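Transcription termination factor FttA (Pyrococcus horikoshii, PDB 3AF6) probably terminates transcription across the archaeal genome by cleaving nascent RNA as a zinc-dependent endonuclease and 5'-3' exonuclease of the metallo-beta-lactamase superfamily. Local coordinates at residues Tyr179-Tyr184 against Thr209-Val214. Numbering follows the deposited sequence.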
loop_
_atom_site.group_PDB
_atom_site.type_symbol
_atom_site.label_atom_id
_atom_site.label_comp_id
_atom_site.label_asym_id
_atom_site.label_seq_id
_atom_site.Cartn_x
_atom_site.Cartn_y
_atom_site.Cartn_z
ATOM N N TYR A 179 -20.108 -11.371 -11.120
ATOM C CA TYR A 179 -21.549 -11.470 -11.317
ATOM C C TYR A 179 -22.016 -12.835 -11.817
ATOM O O TYR A 179 -23.012 -12.938 -12.541
ATOM C CB TYR A 179 -21.995 -10.356 -12.260
ATOM C CG TYR A 179 -21.673 -9.004 -11.681
ATOM C CD1 TYR A 179 -22.479 -8.449 -10.687
ATOM C CD2 TYR A 179 -20.502 -8.330 -12.034
ATOM C CE1 TYR A 179 -22.127 -7.263 -10.047
ATOM C CE2 TYR A 179 -20.142 -7.138 -11.394
ATOM C CZ TYR A 179 -20.963 -6.618 -10.398
ATOM O OH TYR A 179 -20.615 -5.469 -9.730
ATOM N N ARG A 180 -21.300 -13.883 -11.408
ATOM C CA ARG A 180 -21.651 -15.238 -11.801
ATOM C C ARG A 180 -23.055 -15.567 -11.286
ATOM O O ARG A 180 -23.613 -16.626 -11.587
ATOM C CB ARG A 180 -20.620 -16.245 -11.256
ATOM C CG ARG A 180 -20.379 -16.198 -9.746
ATOM C CD ARG A 180 -19.496 -17.353 -9.294
ATOM N NE ARG A 180 -19.047 -17.228 -7.909
ATOM C CZ ARG A 180 -18.130 -16.360 -7.491
ATOM N NH1 ARG A 180 -17.563 -15.533 -8.351
ATOM N NH2 ARG A 180 -17.762 -16.327 -6.218
ATOM N N LYS A 181 -23.616 -14.649 -10.505
ATOM C CA LYS A 181 -24.961 -14.803 -9.966
ATOM C C LYS A 181 -25.344 -13.532 -9.225
ATOM O O LYS A 181 -24.487 -12.707 -8.931
ATOM C CB LYS A 181 -25.042 -16.015 -9.036
ATOM C CG LYS A 181 -24.119 -15.958 -7.846
ATOM C CD LYS A 181 -24.348 -17.155 -6.950
ATOM C CE LYS A 181 -25.761 -17.174 -6.406
ATOM N NZ LYS A 181 -25.945 -18.316 -5.478
ATOM N N PRO A 182 -26.639 -13.348 -8.930
ATOM C CA PRO A 182 -27.117 -12.153 -8.224
ATOM C C PRO A 182 -26.753 -12.122 -6.747
ATOM O O PRO A 182 -26.360 -13.148 -6.196
ATOM C CB PRO A 182 -28.623 -12.205 -8.453
ATOM C CG PRO A 182 -28.895 -13.669 -8.486
ATOM C CD PRO A 182 -27.774 -14.183 -9.358
ATOM N N GLU A 183 -26.889 -10.950 -6.119
ATOM C CA GLU A 183 -26.574 -10.789 -4.698
ATOM C C GLU A 183 -26.991 -12.037 -3.956
ATOM O O GLU A 183 -28.123 -12.493 -4.073
ATOM C CB GLU A 183 -27.272 -9.564 -4.096
ATOM C CG GLU A 183 -26.671 -8.233 -4.547
ATOM C CD GLU A 183 -26.969 -7.075 -3.585
ATOM O OE1 GLU A 183 -28.159 -6.858 -3.243
ATOM O OE2 GLU A 183 -26.007 -6.377 -3.181
ATOM N N TYR A 184 -26.065 -12.579 -3.182
ATOM C CA TYR A 184 -26.303 -13.814 -2.465
ATOM C C TYR A 184 -26.196 -13.698 -0.949
ATOM O O TYR A 184 -25.365 -12.966 -0.429
ATOM C CB TYR A 184 -25.309 -14.855 -2.987
ATOM C CG TYR A 184 -25.412 -16.217 -2.360
ATOM C CD1 TYR A 184 -26.614 -16.923 -2.381
ATOM C CD2 TYR A 184 -24.294 -16.826 -1.790
ATOM C CE1 TYR A 184 -26.698 -18.217 -1.852
ATOM C CE2 TYR A 184 -24.365 -18.112 -1.260
ATOM C CZ TYR A 184 -25.569 -18.807 -1.296
ATOM O OH TYR A 184 -25.649 -20.090 -0.804
ATOM N N THR A 209 -16.885 -18.419 2.459
ATOM C CA THR A 209 -18.344 -18.504 2.500
ATOM C C THR A 209 -18.615 -19.683 1.562
ATOM O O THR A 209 -17.710 -20.135 0.864
ATOM C CB THR A 209 -19.062 -17.262 1.938
ATOM O OG1 THR A 209 -18.878 -17.207 0.518
ATOM C CG2 THR A 209 -18.548 -15.990 2.600
ATOM N N ASP A 210 -19.836 -20.196 1.550
ATOM C CA ASP A 210 -20.159 -21.297 0.655
ATOM C C ASP A 210 -20.147 -20.830 -0.802
ATOM O O ASP A 210 -20.261 -21.635 -1.724
ATOM C CB ASP A 210 -21.535 -21.886 0.984
ATOM C CG ASP A 210 -22.647 -20.837 1.006
ATOM O OD1 ASP A 210 -23.786 -21.182 0.623
ATOM O OD2 ASP A 210 -22.406 -19.681 1.418
ATOM N N GLU A 211 -19.986 -19.530 -1.012
ATOM C CA GLU A 211 -19.996 -19.011 -2.366
ATOM C C GLU A 211 -18.691 -18.390 -2.814
ATOM O O GLU A 211 -18.423 -18.326 -4.009
ATOM C CB GLU A 211 -21.110 -17.967 -2.516
ATOM C CG GLU A 211 -21.310 -17.425 -3.936
ATOM C CD GLU A 211 -21.576 -18.527 -4.963
ATOM O OE1 GLU A 211 -22.114 -19.588 -4.571
ATOM O OE2 GLU A 211 -21.262 -18.331 -6.161
ATOM N N SER A 212 -17.862 -17.952 -1.873
ATOM C CA SER A 212 -16.651 -17.270 -2.283
ATOM C C SER A 212 -15.422 -17.432 -1.413
ATOM O O SER A 212 -15.470 -17.986 -0.318
ATOM C CB SER A 212 -16.942 -15.774 -2.402
ATOM O OG SER A 212 -18.152 -15.535 -3.091
ATOM N N PHE A 213 -14.326 -16.888 -1.924
ATOM C CA PHE A 213 -13.053 -16.913 -1.241
ATOM C C PHE A 213 -12.262 -15.655 -1.582
ATOM O O PHE A 213 -12.135 -15.271 -2.755
ATOM C CB PHE A 213 -12.247 -18.147 -1.659
ATOM C CG PHE A 213 -12.820 -19.432 -1.163
ATOM C CD1 PHE A 213 -12.776 -19.747 0.193
ATOM C CD2 PHE A 213 -13.392 -20.342 -2.049
ATOM C CE1 PHE A 213 -13.293 -20.958 0.663
ATOM C CE2 PHE A 213 -13.909 -21.553 -1.594
ATOM C CZ PHE A 213 -13.859 -21.864 -0.230
ATOM N N VAL A 214 -11.752 -15.004 -0.547
ATOM C CA VAL A 214 -10.937 -13.822 -0.730
ATOM C C VAL A 214 -9.751 -13.914 0.222
ATOM O O VAL A 214 -9.869 -14.390 1.360
ATOM C CB VAL A 214 -11.711 -12.504 -0.451
ATOM C CG1 VAL A 214 -12.895 -12.377 -1.390
ATOM C CG2 VAL A 214 -12.152 -12.464 0.984
#
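Arg180 and Glu211 meet tip to tip because the arginine chain runs extended from CG to NE, while Glu211, its CG anti to the backbone N, bends at chi2 (56°) and turns its carboxylate toward the 179-184 loop. The guanidinium grips side-on. Arg180 NE makes a salt bridge to Glu211 OE2 at 3.0 Å, on the anti side and tilted out of the carboxylate plane. Arg180 NH2 donates to the Glu211 backbone O at 3.1 Å; this bond is the straighter (162° at the hydrogen), the NE bond the more bent. Two acceptors on one residue thus limit rotation of the guanidinium, and Asp250 takes a further salt bridge from NH2. The Lys181 chain passes beside the same carboxylate, Lys181 CD lying 3.4 Å from Glu211 OE2, with NZ over one face of the Tyr184 ring, offset toward its rim. Tyr184 closes the other end: Tyr184 OH donates to Asp210 OD1 at 2.6 Å, syn but tilted out of the carboxylate plane, and Tyr184 CD2 rests 3.5 Å from Glu211 CB. Within the turn, Thr209 OG1 accepts from Glu211 N (3.0 Å) and Ser212 N. These Thr209 bonds form an ST turn and ST motif at the hairpin connection between antiparallel strands 204-209 and 213-216, where the linker following helix 164-178 of the inferred KH region docks onto the metallo-beta-lactamase fold, away from the two-zinc site.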